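Local atomic coordinates of haloacid delahogenase-like family hydrolase (Xanthomonas campestris pv. campestris, PDB entry 2PKE), a protein that probably acts as a magnesium-dependent phosphatase of the haloacid dehalogenase-like hydrolase family. Residues F18-Y31 and Q141-F154. Residues are numbered along the deposited sequence; the frame is centred on the assembly and turned at random.
Sequences FDGDDTLWKSEDYY and QEQKIEQSGLSDLF. With MG (magnesium ion), chain C.
Lys144 lies across one face of the Trp25 indole and ends at the carboxylate of Asp21. Its CB sits 4.2 Å from the centre of the six-membered ring of Trp25, an off-centre CH-pi contact. The backbone of Gly20 packs on the opposite face, so the indole is held between loop and helix. NZ of Lys144 then forms a salt bridge of 2.7 Å with Asp21 OD1, reached from above the carboxylate plane. Trp25 NE1 donates to the same OD1, which lies in the plane of the indole, at 2.8 Å and a nearly straight 169°; OD1 receives it on its anti lone pair. Gln141 bends at chi2 (-66°), which brings its amide to the other oxygen: NE2 donates to Asp21 OD2 over 3.1 Å. Three side-chain donors hold the carboxylate, and a water also donates to OD2. His109 is a second partner of Lys144 NZ.

Asp19, Asp21 and Thr23 fit the DxDx(T/V) pattern of the HAD fold, in the loop after the central strand 15-18. Asp19 OD2 and the backbone O of Asp21 bind the magnesium ion, and Asn187 adds a ligand. Helix 138-148 therefore holds the side chain of a residue whose carbonyl binds the metal.

Further from the ion the contact is apolar. Ile145 CD1 meets the edge of Trp25 at CZ3. The edge of Phe154 points at the face of Phe18 in an offset edge-to-face pair, planes 73° apart. Leu24 CD1 lies 3.7 Å from Phe154 CE2.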
ATOM      1  N   PHE A  18       4.831   2.173 -16.982  1.00 18.29           N
ATOM      2  CA  PHE A  18       4.613   3.585 -16.885  1.00 17.96           C
ATOM      3  C   PHE A  18       4.643   3.979 -15.428  1.00 15.59           C
ATOM      4  O   PHE A  18       3.966   3.355 -14.602  1.00 20.17           O
ATOM      5  CB  PHE A  18       3.238   3.966 -17.444  1.00 21.22           C
ATOM      6  CG  PHE A  18       3.098   3.732 -18.920  1.00 17.07           C
ATOM      7  CD1 PHE A  18       2.790   2.487 -19.414  1.00 20.70           C
ATOM      8  CD2 PHE A  18       3.310   4.764 -19.810  1.00 19.52           C
ATOM      9  CE1 PHE A  18       2.672   2.285 -20.793  1.00 18.47           C
ATOM     10  CE2 PHE A  18       3.179   4.559 -21.162  1.00 16.00           C
ATOM     11  CZ  PHE A  18       2.857   3.306 -21.640  1.00 15.87           C
ATOM     12  N   ASP A  19       5.335   5.054 -15.109  1.00 16.42           N
ATOM     13  CA  ASP A  19       5.106   5.768 -13.840  1.00 16.77           C
ATOM     14  C   ASP A  19       3.737   6.468 -13.853  1.00 19.22           C
ATOM     15  O   ASP A  19       3.111   6.654 -14.906  1.00 21.54           O
ATOM     16  CB  ASP A  19       6.233   6.789 -13.632  1.00 15.61           C
ATOM     17  CG  ASP A  19       6.111   7.596 -12.360  1.00 19.40           C
ATOM     18  OD1 ASP A  19       5.784   7.029 -11.284  1.00 23.09           O
ATOM     19  OD2 ASP A  19       6.347   8.845 -12.418  1.00 19.99           O
ATOM     20  N   GLY A  20       3.227   6.845 -12.686  1.00 21.63           N
ATOM     21  CA  GLY A  20       1.958   7.612 -12.676  1.00 21.63           C
ATOM     22  C   GLY A  20       2.180   9.104 -12.452  1.00 20.85           C
ATOM     23  O   GLY A  20       2.016   9.926 -13.359  1.00 21.66           O
ATOM     24  N   ASP A  21       2.515   9.451 -11.226  1.00 22.81           N
ATOM     25  CA  ASP A  21       2.601  10.851 -10.799  1.00 20.44           C
ATOM     26  C   ASP A  21       3.615  11.599 -11.653  1.00 21.32           C
ATOM     27  O   ASP A  21       4.790  11.192 -11.762  1.00 19.30           O
ATOM     28  CB  ASP A  21       3.067  10.940  -9.342  1.00 19.35           C
ATOM     29  CG  ASP A  21       2.025  10.500  -8.304  1.00 21.01           C
ATOM     30  OD1 ASP A  21       0.819  10.521  -8.497  1.00 23.54           O
ATOM     31  OD2 ASP A  21       2.455  10.189  -7.178  1.00 22.98           O
ATOM     32  N   ASP A  22       3.146  12.628 -12.335  1.00 20.25           N
ATOM     33  CA  ASP A  22       3.973  13.507 -13.150  1.00 19.82           C
ATOM     34  C   ASP A  22       4.466  12.881 -14.450  1.00 20.15           C
ATOM     35  O   ASP A  22       5.339  13.454 -15.123  1.00 20.47           O
ATOM     36  CB  ASP A  22       5.145  14.050 -12.342  1.00 19.84           C
ATOM     37  CG  ASP A  22       4.700  14.604 -11.016  1.00 24.93           C
ATOM     38  OD1 ASP A  22       3.809  15.476 -11.027  1.00 19.75           O
ATOM     39  OD2 ASP A  22       5.188  14.077  -9.989  1.00 23.69           O
ATOM     40  N   THR A  23       3.871  11.736 -14.792  1.00 20.46           N
ATOM     41  CA  THR A  23       4.126  11.010 -16.036  1.00 20.24           C
ATOM     42  C   THR A  23       2.769  10.830 -16.795  1.00 17.95           C
ATOM     43  O   THR A  23       2.617  11.290 -17.942  1.00 19.64           O
ATOM     44  CB  THR A  23       4.798   9.629 -15.811  1.00 21.17           C
ATOM     45  OG1 THR A  23       6.097   9.802 -15.232  1.00 20.80           O
ATOM     46  CG2 THR A  23       4.900   8.878 -17.143  1.00 23.24           C
ATOM     47  N   LEU A  24       1.808  10.161 -16.150  1.00 20.38           N
ATOM     48  CA  LEU A  24       0.449  10.015 -16.694  1.00 20.72           C
ATOM     49  C   LEU A  24      -0.503  11.152 -16.270  1.00 19.94           C
ATOM     50  O   LEU A  24      -1.420  11.489 -17.006  1.00 22.45           O
ATOM     51  CB  LEU A  24      -0.165   8.664 -16.302  1.00 19.56           C
ATOM     52  CG  LEU A  24       0.617   7.392 -16.650  1.00 22.38           C
ATOM     53  CD1 LEU A  24      -0.085   6.221 -15.997  1.00 23.48           C
ATOM     54  CD2 LEU A  24       0.712   7.224 -18.141  1.00 19.22           C
ATOM     55  N   TRP A  25      -0.313  11.697 -15.074  1.00 20.98           N
ATOM     56  CA  TRP A  25      -1.217  12.738 -14.568  1.00 20.89           C
ATOM     57  C   TRP A  25      -0.387  13.722 -13.768  1.00 22.30           C
ATOM     58  O   TRP A  25       0.730  13.416 -13.375  1.00 23.39           O
ATOM     59  CB  TRP A  25      -2.367  12.117 -13.695  1.00 20.95           C
ATOM     60  CG  TRP A  25      -1.893  11.190 -12.624  1.00 19.91           C
ATOM     61  CD1 TRP A  25      -1.199  11.545 -11.504  1.00 22.81           C
ATOM     62  CD2 TRP A  25      -2.016   9.767 -12.585  1.00 24.43           C
ATOM     63  NE1 TRP A  25      -0.899  10.447 -10.763  1.00 25.48           N
ATOM     64  CE2 TRP A  25      -1.397   9.333 -11.388  1.00 24.23           C
ATOM     65  CE3 TRP A  25      -2.622   8.815 -13.423  1.00 23.85           C
ATOM     66  CZ2 TRP A  25      -1.326   7.990 -11.016  1.00 21.64           C
ATOM     67  CZ3 TRP A  25      -2.569   7.490 -13.044  1.00 22.74           C
ATOM     68  CH2 TRP A  25      -1.905   7.077 -11.874  1.00 21.26           C
ATOM     69  N   LYS A  26      -0.960  14.881 -13.485  1.00 24.26           N
ATOM     70  CA  LYS A  26      -0.308  15.916 -12.672  1.00 28.57           C
ATOM     71  C   LYS A  26      -0.388  15.551 -11.190  1.00 27.88           C
ATOM     72  O   LYS A  26      -1.416  15.065 -10.720  1.00 30.59           O
ATOM     73  CB  LYS A  26      -0.939  17.276 -12.938  1.00 28.23           C
ATOM     74  CG  LYS A  26      -0.903  17.633 -14.410  1.00 31.84           C
ATOM     75  CD  LYS A  26      -1.279  19.067 -14.662  1.00 37.18           C
ATOM     76  CE  LYS A  26      -1.543  19.310 -16.161  1.00 46.39           C
ATOM     77  N   SER A  27       0.715  15.756 -10.484  1.00 25.71           N
ATOM     78  CA  SER A  27       0.812  15.421  -9.061  1.00 28.10           C
ATOM     79  C   SER A  27       1.608  16.458  -8.308  1.00 24.51           C
ATOM     80  O   SER A  27       1.192  16.950  -7.287  1.00 24.25           O
ATOM     81  CB  SER A  27       1.503  14.085  -8.869  1.00 26.15           C
ATOM     82  OG  SER A  27       1.694  13.804  -7.509  1.00 24.77           O
ATOM     83  N   GLU A  28       2.771  16.762  -8.840  1.00 27.02           N
ATOM     84  CA  GLU A  28       3.673  17.676  -8.194  1.00 27.39           C
ATOM     85  C   GLU A  28       3.032  19.049  -7.978  1.00 24.40           C
ATOM     86  O   GLU A  28       3.289  19.688  -6.986  1.00 22.23           O
ATOM     87  CB  GLU A  28       4.955  17.831  -9.016  1.00 29.23           C
ATOM     88  CG  GLU A  28       6.051  18.520  -8.241  1.00 29.55           C
ATOM     89  CD  GLU A  28       6.483  17.737  -6.978  1.00 43.79           C
ATOM     90  OE1 GLU A  28       6.415  16.471  -6.961  1.00 49.24           O
ATOM     91  OE2 GLU A  28       6.914  18.398  -5.997  1.00 50.60           O
ATOM     92  N   ASP A  29       2.202  19.493  -8.909  1.00 25.32           N
ATOM     93  CA  ASP A  29       1.509  20.777  -8.778  1.00 25.24           C
ATOM     94  C   ASP A  29       0.812  20.846  -7.436  1.00 26.33           C
ATOM     95  O   ASP A  29       0.812  21.872  -6.772  1.00 25.43           O
ATOM     96  CB  ASP A  29       0.407  20.965  -9.836  1.00 26.02           C
ATOM     97  CG  ASP A  29       0.918  20.936 -11.264  1.00 33.67           C
ATOM     98  OD1 ASP A  29       1.623  19.987 -11.638  1.00 35.50           O
ATOM     99  OD2 ASP A  29       0.547  21.848 -12.032  1.00 44.27           O
ATOM    100  N   TYR A  30       0.150  19.746  -7.076  1.00 24.12           N
ATOM    101  CA  TYR A  30      -0.617  19.684  -5.836  1.00 24.98           C
ATOM    102  C   TYR A  30       0.238  19.607  -4.586  1.00 24.99           C
ATOM    103  O   TYR A  30      -0.136  20.128  -3.542  1.00 22.13           O
ATOM    104  CB  TYR A  30      -1.640  18.542  -5.898  1.00 26.65           C
ATOM    105  CG  TYR A  30      -2.637  18.780  -7.020  1.00 28.95           C
ATOM    106  CD1 TYR A  30      -3.706  19.632  -6.840  1.00 38.25           C
ATOM    107  CD2 TYR A  30      -2.461  18.213  -8.271  1.00 34.05           C
ATOM    108  CE1 TYR A  30      -4.587  19.897  -7.857  1.00 38.25           C
ATOM    109  CE2 TYR A  30      -3.341  18.481  -9.303  1.00 34.66           C
ATOM    110  CZ  TYR A  30      -4.401  19.324  -9.085  1.00 37.92           C
ATOM    111  OH  TYR A  30      -5.303  19.607 -10.092  1.00 40.63           O
ATOM    112  N   TYR A  31       1.374  18.937  -4.688  1.00 23.68           N
ATOM    113  CA  TYR A  31       2.322  18.929  -3.622  1.00 22.96           C
ATOM    114  C   TYR A  31       2.946  20.330  -3.443  1.00 21.03           C
ATOM    115  O   TYR A  31       3.213  20.765  -2.331  1.00 22.13           O
ATOM    116  CB  TYR A  31       3.373  17.862  -3.876  1.00 24.29           C
ATOM    117  CG  TYR A  31       2.889  16.483  -3.564  1.00 25.01           C
ATOM    118  CD1 TYR A  31       2.768  16.063  -2.262  1.00 23.43           C
ATOM    119  CD2 TYR A  31       2.557  15.588  -4.564  1.00 31.06           C
ATOM    120  CE1 TYR A  31       2.322  14.760  -1.940  1.00 31.94           C
ATOM    121  CE2 TYR A  31       2.120  14.313  -4.264  1.00 33.27           C
ATOM    122  CZ  TYR A  31       2.015  13.910  -2.945  1.00 31.79           C
ATOM    123  OH  TYR A  31       1.589  12.663  -2.662  1.00 33.32           O
ATOM    124  N   GLN A 141      -2.635   5.693  -4.686  1.00 20.55           N
ATOM    125  CA  GLN A 141      -2.256   5.384  -6.095  1.00 20.47           C
ATOM    126  C   GLN A 141      -3.377   4.630  -6.818  1.00 21.57           C
ATOM    127  O   GLN A 141      -3.714   4.925  -7.969  1.00 18.49           O
ATOM    128  CB  GLN A 141      -0.911   4.614  -6.172  1.00 22.60           C
ATOM    129  CG  GLN A 141       0.293   5.421  -5.688  1.00 24.67           C
ATOM    130  CD  GLN A 141       0.574   6.568  -6.581  1.00 28.86           C
ATOM    131  OE1 GLN A 141       0.292   6.505  -7.773  1.00 27.12           O
ATOM    132  NE2 GLN A 141       1.155   7.630  -6.031  1.00 22.00           N
ATOM    133  N   GLU A 142      -4.024   3.701  -6.118  1.00 22.99           N
ATOM    134  CA  GLU A 142      -5.169   3.007  -6.708  1.00 22.82           C
ATOM    135  C   GLU A 142      -6.319   3.965  -7.023  1.00 23.11           C
ATOM    136  O   GLU A 142      -6.946   3.888  -8.076  1.00 20.17           O
ATOM    137  CB  GLU A 142      -5.649   1.922  -5.781  1.00 25.15           C
ATOM    138  CG  GLU A 142      -4.844   0.652  -5.890  1.00 26.22           C
ATOM    139  CD  GLU A 142      -5.382  -0.396  -4.936  1.00 31.67           C
ATOM    140  OE1 GLU A 142      -6.234  -0.050  -4.095  1.00 35.49           O
ATOM    141  OE2 GLU A 142      -4.939  -1.548  -5.017  1.00 39.70           O
ATOM    142  N   GLN A 143      -6.560   4.917  -6.123  1.00 22.71           N
ATOM    143  CA  GLN A 143      -7.602   5.904  -6.348  1.00 25.08           C
ATOM    144  C   GLN A 143      -7.244   6.859  -7.497  1.00 22.21           C
ATOM    145  O   GLN A 143      -8.119   7.236  -8.274  1.00 20.03           O
ATOM    146  CB  GLN A 143      -7.975   6.614  -5.051  1.00 23.41           C
ATOM    147  CG  GLN A 143      -8.845   5.751  -4.067  1.00 37.23           C
ATOM    148  CD  GLN A 143      -9.981   4.915  -4.743  1.00 48.25           C
ATOM    149  OE1 GLN A 143     -10.153   3.731  -4.441  1.00 53.73           O
ATOM    150  NE2 GLN A 143     -10.732   5.530  -5.661  1.00 47.52           N
ATOM    151  N   LYS A 144      -5.978   7.199  -7.656  1.00 20.62           N
ATOM    152  CA  LYS A 144      -5.543   8.094  -8.729  1.00 22.12           C
ATOM    153  C   LYS A 144      -5.775   7.441 -10.086  1.00 22.29           C
ATOM    154  O   LYS A 144      -6.358   8.072 -10.950  1.00 20.04           O
ATOM    155  CB  LYS A 144      -4.089   8.549  -8.569  1.00 22.40           C
ATOM    156  CG  LYS A 144      -3.788   9.463  -7.324  1.00 20.09           C
ATOM    157  CD  LYS A 144      -2.454  10.222  -7.525  1.00 24.82           C
ATOM    158  CE  LYS A 144      -1.574  10.388  -6.318  1.00 29.17           C
ATOM    159  NZ  LYS A 144      -0.639  11.603  -6.438  1.00 29.98           N
ATOM    160  N   ILE A 145      -5.389   6.175 -10.243  1.00 19.59           N
ATOM    161  CA  ILE A 145      -5.668   5.498 -11.510  1.00 24.24           C
ATOM    162  C   ILE A 145      -7.178   5.461 -11.817  1.00 24.69           C
ATOM    163  O   ILE A 145      -7.569   5.616 -12.953  1.00 24.85           O
ATOM    164  CB  ILE A 145      -4.948   4.120 -11.624  1.00 27.96           C
ATOM    165  CG1 ILE A 145      -5.163   3.500 -13.006  1.00 27.38           C
ATOM    166  CG2 ILE A 145      -5.382   3.141 -10.554  1.00 31.56           C
ATOM    167  CD1 ILE A 145      -4.545   4.325 -14.161  1.00 25.93           C
ATOM    168  N   GLU A 146      -8.023   5.277 -10.822  1.00 27.41           N
ATOM    169  CA  GLU A 146      -9.491   5.271 -11.054  1.00 29.79           C
ATOM    170  C   GLU A 146     -10.005   6.687 -11.384  1.00 29.81           C
ATOM    171  O   GLU A 146     -10.696   6.853 -12.369  1.00 32.36           O
ATOM    172  CB  GLU A 146     -10.209   4.592  -9.870  1.00 31.62           C
ATOM    173  CG  GLU A 146     -11.742   4.191 -10.083  1.00 37.27           C
ATOM    174  CD  GLU A 146     -12.043   3.073 -11.166  1.00 52.94           C
ATOM    175  OE1 GLU A 146     -11.267   2.084 -11.305  1.00 57.06           O
ATOM    176  OE2 GLU A 146     -13.082   3.194 -11.871  1.00 53.03           O
ATOM    177  N   GLN A 147      -9.600   7.706 -10.626  1.00 26.77           N
ATOM    178  CA  GLN A 147      -9.952   9.109 -10.895  1.00 31.82           C
ATOM    179  C   GLN A 147      -9.493   9.567 -12.270  1.00 28.79           C
ATOM    180  O   GLN A 147     -10.042  10.515 -12.810  1.00 31.00           O
ATOM    181  CB  GLN A 147      -9.281  10.087  -9.889  1.00 29.77           C
ATOM    182  CG  GLN A 147      -9.665  10.019  -8.385  1.00 36.96           C
ATOM    183  CD  GLN A 147      -8.784  10.943  -7.473  1.00 38.69           C
ATOM    184  OE1 GLN A 147      -7.848  10.476  -6.784  1.00 47.09           O
ATOM    185  NE2 GLN A 147      -9.085  12.254  -7.486  1.00 49.68           N
ATOM    186  N   SER A 148      -8.436   8.949 -12.795  1.00 27.85           N
ATOM    187  CA  SER A 148      -7.747   9.426 -13.994  1.00 25.44           C
ATOM    188  C   SER A 148      -8.540   9.169 -15.237  1.00 23.31           C
ATOM    189  O   SER A 148      -8.379   9.887 -16.201  1.00 25.70           O
ATOM    190  CB  SER A 148      -6.344   8.791 -14.180  1.00 25.73           C
ATOM    191  OG  SER A 148      -6.426   7.406 -14.480  1.00 20.59           O
ATOM    192  N   GLY A 149      -9.351   8.114 -15.220  1.00 21.91           N
ATOM    193  CA  GLY A 149     -10.008   7.594 -16.412  1.00 20.86           C
ATOM    194  C   GLY A 149      -9.203   6.572 -17.191  1.00 21.47           C
ATOM    195  O   GLY A 149      -9.732   5.904 -18.073  1.00 19.79           O
ATOM    196  N   LEU A 150      -7.929   6.387 -16.833  1.00 20.53           N
ATOM    197  CA  LEU A 150      -7.051   5.443 -17.533  1.00 21.42           C
ATOM    198  C   LEU A 150      -7.110   3.982 -17.040  1.00 21.17           C
ATOM    199  O   LEU A 150      -6.350   3.180 -17.511  1.00 22.33           O
ATOM    200  CB  LEU A 150      -5.580   5.916 -17.418  1.00 22.34           C
ATOM    201  CG  LEU A 150      -5.213   7.323 -17.936  1.00 24.29           C
ATOM    202  CD1 LEU A 150      -3.830   7.653 -17.492  1.00 19.06           C
ATOM    203  CD2 LEU A 150      -5.295   7.410 -19.453  1.00 25.66           C
ATOM    204  N   SER A 151      -7.997   3.651 -16.099  1.00 25.20           N
ATOM    205  CA  SER A 151      -8.159   2.258 -15.586  1.00 25.09           C
ATOM    206  C   SER A 151      -8.375   1.196 -16.621  1.00 25.67           C
ATOM    207  O   SER A 151      -7.927   0.082 -16.469  1.00 26.54           O
ATOM    208  CB  SER A 151      -9.352   2.153 -14.617  1.00 23.52           C
ATOM    209  OG  SER A 151      -8.984   2.686 -13.390  1.00 37.53           O
ATOM    210  N   ASP A 152      -9.123   1.510 -17.653  1.00 25.03           N
ATOM    211  CA  ASP A 152      -9.346   0.538 -18.702  1.00 26.62           C
ATOM    212  C   ASP A 152      -8.065   0.123 -19.400  1.00 24.91           C
ATOM    213  O   ASP A 152      -8.023  -0.974 -19.942  1.00 29.56           O
ATOM    214  CB  ASP A 152     -10.392   1.021 -19.729  1.00 26.96           C
ATOM    215  CG  ASP A 152      -9.943   2.259 -20.473  1.00 27.52           C
ATOM    216  OD1 ASP A 152      -9.376   3.166 -19.855  1.00 24.95           O
ATOM    217  OD2 ASP A 152     -10.189   2.332 -21.684  1.00 31.59           O
ATOM    218  N   LEU A 153      -7.045   0.993 -19.436  1.00 22.84           N
ATOM    219  CA  LEU A 153      -5.773   0.674 -20.041  1.00 22.44           C
ATOM    220  C   LEU A 153      -4.770   0.041 -19.089  1.00 22.24           C
ATOM    221  O   LEU A 153      -3.820  -0.570 -19.541  1.00 24.26           O
ATOM    222  CB  LEU A 153      -5.099   1.931 -20.627  1.00 21.69           C
ATOM    223  CG  LEU A 153      -5.834   2.685 -21.734  1.00 23.27           C
ATOM    224  CD1 LEU A 153      -5.185   4.036 -22.007  1.00 21.25           C
ATOM    225  CD2 LEU A 153      -5.826   1.812 -22.992  1.00 29.56           C
ATOM    226  N   PHE A 154      -4.967   0.189 -17.787  1.00 22.19           N
ATOM    227  CA  PHE A 154      -4.035  -0.323 -16.815  1.00 28.33           C
ATOM    228  C   PHE A 154      -4.764  -1.274 -15.894  1.00 34.99           C
ATOM    229  O   PHE A 154      -5.080  -0.922 -14.766  1.00 39.83           O
ATOM    230  CB  PHE A 154      -3.383   0.811 -16.051  1.00 28.54           C
ATOM    231  CG  PHE A 154      -2.408   1.586 -16.874  1.00 24.88           C
ATOM    232  CD1 PHE A 154      -1.209   0.985 -17.258  1.00 23.79           C
ATOM    233  CD2 PHE A 154      -2.682   2.909 -17.277  1.00 25.21           C
ATOM    234  CE1 PHE A 154      -0.265   1.696 -18.035  1.00 27.56           C
ATOM    235  CE2 PHE A 154      -1.751   3.631 -18.064  1.00 21.51           C
ATOM    236  CZ  PHE A 154      -0.527   3.018 -18.421  1.00 27.70           C
TER
HETATM  237 MG    MG C 300       6.629  10.424 -11.245  1.00 19.59          MG
HETATM  238  O   HOH W   1       5.921   9.084  -9.728  1.00 16.63           O
HETATM  239  O   HOH W   2       2.543   7.451  -9.160  1.00 20.95           O
HETATM  240  O   HOH W   3       1.433  10.826  -4.409  1.00 21.39           O
HETATM  241  O   HOH W   4       6.980  12.138 -10.139  1.00 20.26           O
HETATM  242  O   HOH W   5       8.642   9.659 -10.921  1.00 16.92           O